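Probable flavin reductase (Sinorhizobium meliloti, PDB 3RH7) binds flavin mononucleotide and probably acts as an NADPH-dependent flavin reductase. Local coordinates at residues E89-S95 with Y166-R170; L237-Y241 with I286-F290. All blocks are in the same frame, centred on the assembly; numbering follows the deposited sequence.

Following the chain, residues 89-95 leave strand 81-86 of the FMN-binding split barrel and enter helix 92-97. Interaction 1 closes a loop of 70 intervening residues, half of them strand, when strand 165-167 and the start of helix 169-181 return to this point. Interaction 2 comes afterwards, in series and neither nested nor crossed: it closes a 44-residue loop within the C-terminal region, laying helix 281-292 over strand 232-242, an outermost strand, within this chain, of the four-stranded mixed sheet. The centres lie about 12 Å apart, and the two contacts touch, with Lys92 NZ 3.6 Å from Arg289 CD, so barrel and C-terminal region meet here.

Interaction 1 (E89-S95 with Y166-R170); sequences ETQKDVS and YFTPR
Residues 89-91 form a loop or turn, with Gln91 as N-cap of the helix that occupies 92-95 and runs on. Opposite, 166-167 is extended strand, and after Thr168 (phi/psi -146/144) the chain turns into a weakly bonded helical start at Pro169 and Arg170. The CA atoms of Glu89 and Thr168 lie 5.6 Å apart and those of Lys92 and Tyr166 7.6 Å; some 401 Å² is buried. Glu89, with chi1 m and chi2 t, points toward 166-170, and its OE2 accepts a hydrogen bond from Arg170 N at 2.7 Å, while Glu89 CG packs against Thr168 CG2 at 3.8 Å. The Arg170 side chain is extended at chi1 and chi2 (t, t) and bent at chi3 (p), so that Glu89 O lies over one face of its guanidinium; Arg170 NH1 reaches Thr90 CG2 at 3.8 Å. Tyr166 (chi1 m) extends toward the helix. Lys92 CG stands over its ring, 4.0 Å from the centroid and 29° off the normal, a CH-pi contact, and at the ring edge Ser95 OG (chi1 t) donates a hydrogen bond to Tyr166 OH at 2.7 Å. The side chain of Tyr166 comes within about 4 Å of the bound FMN, and Ser95 O is bonded to Thr48, an FMN-binding residue, so this seam of the split barrel borders the flavin pocket. The contact is polar at both ends: a carboxylate accepts a hydrogen bond from a backbone N-H at the start of helix 169-181, and the tyrosine hydroxyl is hydrogen-bonded to both Ser95 and Asn96, with aliphatic-aromatic packing between.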
# COMPACT_ATOMS: atom_id res chain seq x y z
N GLU A 89 10.73 4.13 -3.33
CA GLU A 89 10.64 3.13 -4.42
C GLU A 89 11.94 2.40 -4.72
O GLU A 89 11.92 1.22 -5.12
CB GLU A 89 10.28 3.82 -5.73
CG GLU A 89 8.84 4.19 -5.94
CD GLU A 89 8.66 4.90 -7.26
OE1 GLU A 89 9.49 5.79 -7.59
OE2 GLU A 89 7.68 4.59 -7.97
N THR A 90 13.06 3.12 -4.64
CA THR A 90 14.40 2.63 -5.00
C THR A 90 15.10 1.89 -3.85
O THR A 90 16.20 1.36 -4.05
CB THR A 90 15.26 3.82 -5.44
OG1 THR A 90 15.43 4.73 -4.34
CG2 THR A 90 14.68 4.55 -6.64
N GLN A 91 14.48 1.86 -2.65
CA GLN A 91 15.13 1.30 -1.47
C GLN A 91 14.67 -0.11 -1.13
O GLN A 91 14.66 -0.48 0.07
CB GLN A 91 14.97 2.24 -0.26
CG GLN A 91 15.91 3.46 -0.33
CD GLN A 91 15.52 4.60 0.58
OE1 GLN A 91 14.39 4.71 1.11
NE2 GLN A 91 16.47 5.52 0.75
N LYS A 92 14.38 -0.93 -2.19
CA LYS A 92 13.96 -2.32 -1.99
C LYS A 92 15.07 -3.08 -1.21
O LYS A 92 14.78 -3.80 -0.26
CB LYS A 92 13.64 -2.98 -3.34
CG LYS A 92 13.25 -4.46 -3.28
CD LYS A 92 13.22 -5.12 -4.65
CE LYS A 92 13.91 -6.46 -4.64
NZ LYS A 92 14.26 -6.91 -6.01
N ASP A 93 16.34 -2.82 -1.57
CA ASP A 93 17.55 -3.45 -1.00
C ASP A 93 17.72 -3.13 0.47
O ASP A 93 18.23 -3.99 1.20
CB ASP A 93 18.82 -3.02 -1.77
CG ASP A 93 19.06 -1.50 -1.73
OD1 ASP A 93 18.23 -0.74 -2.32
OD2 ASP A 93 20.04 -1.07 -1.07
N VAL A 94 17.32 -1.92 0.90
CA VAL A 94 17.48 -1.54 2.30
C VAL A 94 16.56 -2.42 3.15
O VAL A 94 17.00 -3.03 4.14
CB VAL A 94 17.23 -0.04 2.51
CG1 VAL A 94 17.37 0.32 3.99
CG2 VAL A 94 18.21 0.77 1.69
N SER A 95 15.29 -2.53 2.71
CA SER A 95 14.25 -3.34 3.32
C SER A 95 14.75 -4.76 3.48
O SER A 95 14.64 -5.32 4.56
CB SER A 95 12.98 -3.31 2.48
OG SER A 95 12.00 -4.18 3.01
N TYR A 166 6.85 -6.58 -2.58
CA TYR A 166 6.93 -5.16 -2.89
C TYR A 166 6.25 -4.76 -4.19
O TYR A 166 6.29 -5.48 -5.20
CB TYR A 166 8.39 -4.73 -3.01
CG TYR A 166 9.30 -5.16 -1.88
CD1 TYR A 166 9.27 -4.49 -0.66
CD2 TYR A 166 10.25 -6.15 -2.07
CE1 TYR A 166 10.12 -4.86 0.38
CE2 TYR A 166 11.12 -6.51 -1.04
CZ TYR A 166 11.05 -5.87 0.19
OH TYR A 166 11.87 -6.22 1.22
N PHE A 167 5.74 -3.53 -4.17
CA PHE A 167 5.11 -2.85 -5.28
C PHE A 167 5.60 -1.39 -5.26
O PHE A 167 5.97 -0.88 -4.18
CB PHE A 167 3.58 -2.99 -5.19
CG PHE A 167 2.95 -2.34 -3.99
CD1 PHE A 167 2.56 -1.02 -4.03
CD2 PHE A 167 2.74 -3.06 -2.83
CE1 PHE A 167 1.97 -0.42 -2.92
CE2 PHE A 167 2.15 -2.46 -1.72
CZ PHE A 167 1.77 -1.14 -1.77
N THR A 168 5.64 -0.73 -6.45
CA THR A 168 6.11 0.67 -6.59
C THR A 168 5.32 1.37 -7.69
O THR A 168 5.02 0.72 -8.70
CB THR A 168 7.61 0.69 -6.90
OG1 THR A 168 7.87 -0.29 -7.90
CG2 THR A 168 8.49 0.42 -5.68
N PRO A 169 4.98 2.68 -7.56
CA PRO A 169 4.22 3.36 -8.65
C PRO A 169 4.96 3.42 -9.99
O PRO A 169 4.35 3.52 -11.05
CB PRO A 169 3.98 4.79 -8.12
CG PRO A 169 4.47 4.82 -6.74
CD PRO A 169 5.23 3.58 -6.41
N ARG A 170 6.28 3.38 -9.91
CA ARG A 170 7.32 3.33 -10.93
C ARG A 170 6.97 2.36 -12.04
O ARG A 170 6.96 2.77 -13.20
CB ARG A 170 8.60 2.86 -10.23
CG ARG A 170 9.90 3.14 -10.91
CD ARG A 170 11.05 2.85 -9.96
NE ARG A 170 10.97 1.53 -9.34
CZ ARG A 170 11.96 0.97 -8.66
NH1 ARG A 170 13.12 1.62 -8.50
NH2 ARG A 170 11.81 -0.24 -8.13

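Interaction 2 (L237-Y241 with I286-F290); sequences LYSVY and IINRF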
# COMPACT_ATOMS: atom_id res chain seq x y z
N LEU A 237 2.23 -5.30 -10.02
CA LEU A 237 3.34 -5.58 -10.93
C LEU A 237 4.55 -6.03 -10.11
O LEU A 237 4.86 -5.43 -9.06
CB LEU A 237 3.67 -4.35 -11.77
CG LEU A 237 2.71 -4.04 -12.89
CD1 LEU A 237 2.97 -2.69 -13.44
CD2 LEU A 237 2.82 -5.05 -13.98
N TYR A 238 5.17 -7.12 -10.54
CA TYR A 238 6.32 -7.67 -9.85
C TYR A 238 7.62 -7.10 -10.43
O TYR A 238 8.48 -6.63 -9.69
CB TYR A 238 6.29 -9.18 -9.97
CG TYR A 238 7.18 -9.91 -9.00
CD1 TYR A 238 6.72 -10.22 -7.72
CD2 TYR A 238 8.41 -10.41 -9.39
CE1 TYR A 238 7.49 -10.98 -6.84
CE2 TYR A 238 9.19 -11.17 -8.52
CZ TYR A 238 8.73 -11.44 -7.25
OH TYR A 238 9.49 -12.17 -6.37
N SER A 239 7.72 -7.11 -11.76
CA SER A 239 8.91 -6.67 -12.47
C SER A 239 8.59 -6.30 -13.94
O SER A 239 7.76 -6.94 -14.58
CB SER A 239 9.92 -7.81 -12.42
OG SER A 239 11.05 -7.58 -13.25
N VAL A 240 9.26 -5.28 -14.46
CA VAL A 240 9.13 -4.89 -15.87
C VAL A 240 10.54 -4.76 -16.39
O VAL A 240 11.32 -3.98 -15.83
CB VAL A 240 8.29 -3.61 -16.14
CG1 VAL A 240 8.29 -3.30 -17.62
CG2 VAL A 240 6.87 -3.76 -15.61
N TYR A 241 10.90 -5.54 -17.43
CA TYR A 241 12.25 -5.56 -17.96
C TYR A 241 12.31 -5.98 -19.44
O TYR A 241 11.33 -6.46 -19.98
CB TYR A 241 13.09 -6.53 -17.11
CG TYR A 241 12.72 -7.99 -17.22
CD1 TYR A 241 13.33 -8.82 -18.16
CD2 TYR A 241 11.80 -8.56 -16.35
CE1 TYR A 241 13.00 -10.18 -18.25
CE2 TYR A 241 11.46 -9.92 -16.44
CZ TYR A 241 12.07 -10.73 -17.39
OH TYR A 241 11.76 -12.06 -17.49
N ILE A 286 14.05 -14.02 -10.97
CA ILE A 286 12.72 -13.83 -10.41
C ILE A 286 12.48 -14.83 -9.29
O ILE A 286 12.00 -14.45 -8.23
CB ILE A 286 11.64 -13.88 -11.51
CG1 ILE A 286 11.72 -12.62 -12.41
CG2 ILE A 286 10.27 -13.98 -10.92
CD1 ILE A 286 11.30 -12.82 -13.84
N ILE A 287 12.82 -16.11 -9.52
CA ILE A 287 12.66 -17.19 -8.53
C ILE A 287 13.55 -16.89 -7.31
O ILE A 287 13.05 -16.98 -6.18
CB ILE A 287 12.93 -18.59 -9.15
CG1 ILE A 287 11.85 -18.94 -10.20
CG2 ILE A 287 13.05 -19.68 -8.10
CD1 ILE A 287 10.31 -18.83 -9.76
N ASN A 288 14.84 -16.47 -7.54
CA ASN A 288 15.77 -16.08 -6.48
C ASN A 288 15.11 -15.01 -5.59
O ASN A 288 15.12 -15.13 -4.36
CB ASN A 288 17.08 -15.56 -7.06
CG ASN A 288 18.00 -16.57 -7.70
OD1 ASN A 288 18.08 -17.75 -7.30
ND2 ASN A 288 18.78 -16.09 -8.67
N ARG A 289 14.50 -14.01 -6.23
CA ARG A 289 13.78 -12.92 -5.58
C ARG A 289 12.59 -13.47 -4.79
O ARG A 289 12.38 -13.06 -3.66
CB ARG A 289 13.32 -11.90 -6.64
CG ARG A 289 12.93 -10.57 -6.06
CD ARG A 289 12.27 -9.69 -7.08
NE ARG A 289 11.17 -8.95 -6.48
CZ ARG A 289 10.46 -8.01 -7.09
NH1 ARG A 289 10.77 -7.64 -8.32
NH2 ARG A 289 9.43 -7.43 -6.48
N PHE A 290 11.82 -14.41 -5.38
CA PHE A 290 10.65 -15.01 -4.73
C PHE A 290 11.07 -15.72 -3.44
O PHE A 290 10.42 -15.50 -2.42
CB PHE A 290 9.92 -15.98 -5.68
CG PHE A 290 9.06 -17.04 -5.01
CD1 PHE A 290 7.78 -16.73 -4.56
CD2 PHE A 290 9.53 -18.33 -4.83
CE1 PHE A 290 7.00 -17.70 -3.93
CE2 PHE A 290 8.75 -19.30 -4.19
CZ PHE A 290 7.48 -18.97 -3.76
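Arg289 lays its guanidinium flat on the ring of Tyr238: the centres are 3.8 Å apart, the planes differ by only 13°, and CZ sits 16° off the ring normal, which defines a stacked cation-pi pair. The same group reaches the backbone, Arg289 NH1 donating a hydrogen bond to Tyr238 O at 2.9 Å with an N-H...O angle of 141°. Ile286 completes the hydrophobic part, its CG2 3.9 Å from Tyr238 CE2 and its CD1 3.9 Å from Tyr241 CE2.

Short segments of strand and helix run nearly antiparallel, at 152°, with axes 10.7 Å apart at closest approach. Tyr238 and Ser239 form a classic beta bulge opposite Val252. At Tyr238 the backbone is at phi/psi -92/-48, away from extended strand geometry, and the CA-to-CB bonds of both bulge residues point toward the helix. Val189 of strand 184-191 also touches Tyr238, Ile286 and Phe290, so helix 281-292 covers one face of the mixed sheet. Leu237 and Val240 instead contact helix 169-181, placing the sheet between two helices, consistent with a Nudix-like part of this protein. The side chain of Arg289 stays about 11 Å from the bound FMN. Chemically, the stack on Tyr238 and the bond to Tyr238 O join helix to bulged strand, and the arginine charge has a further partner through NE, a salt bridge to Glu293, four residues on and just past the helix end.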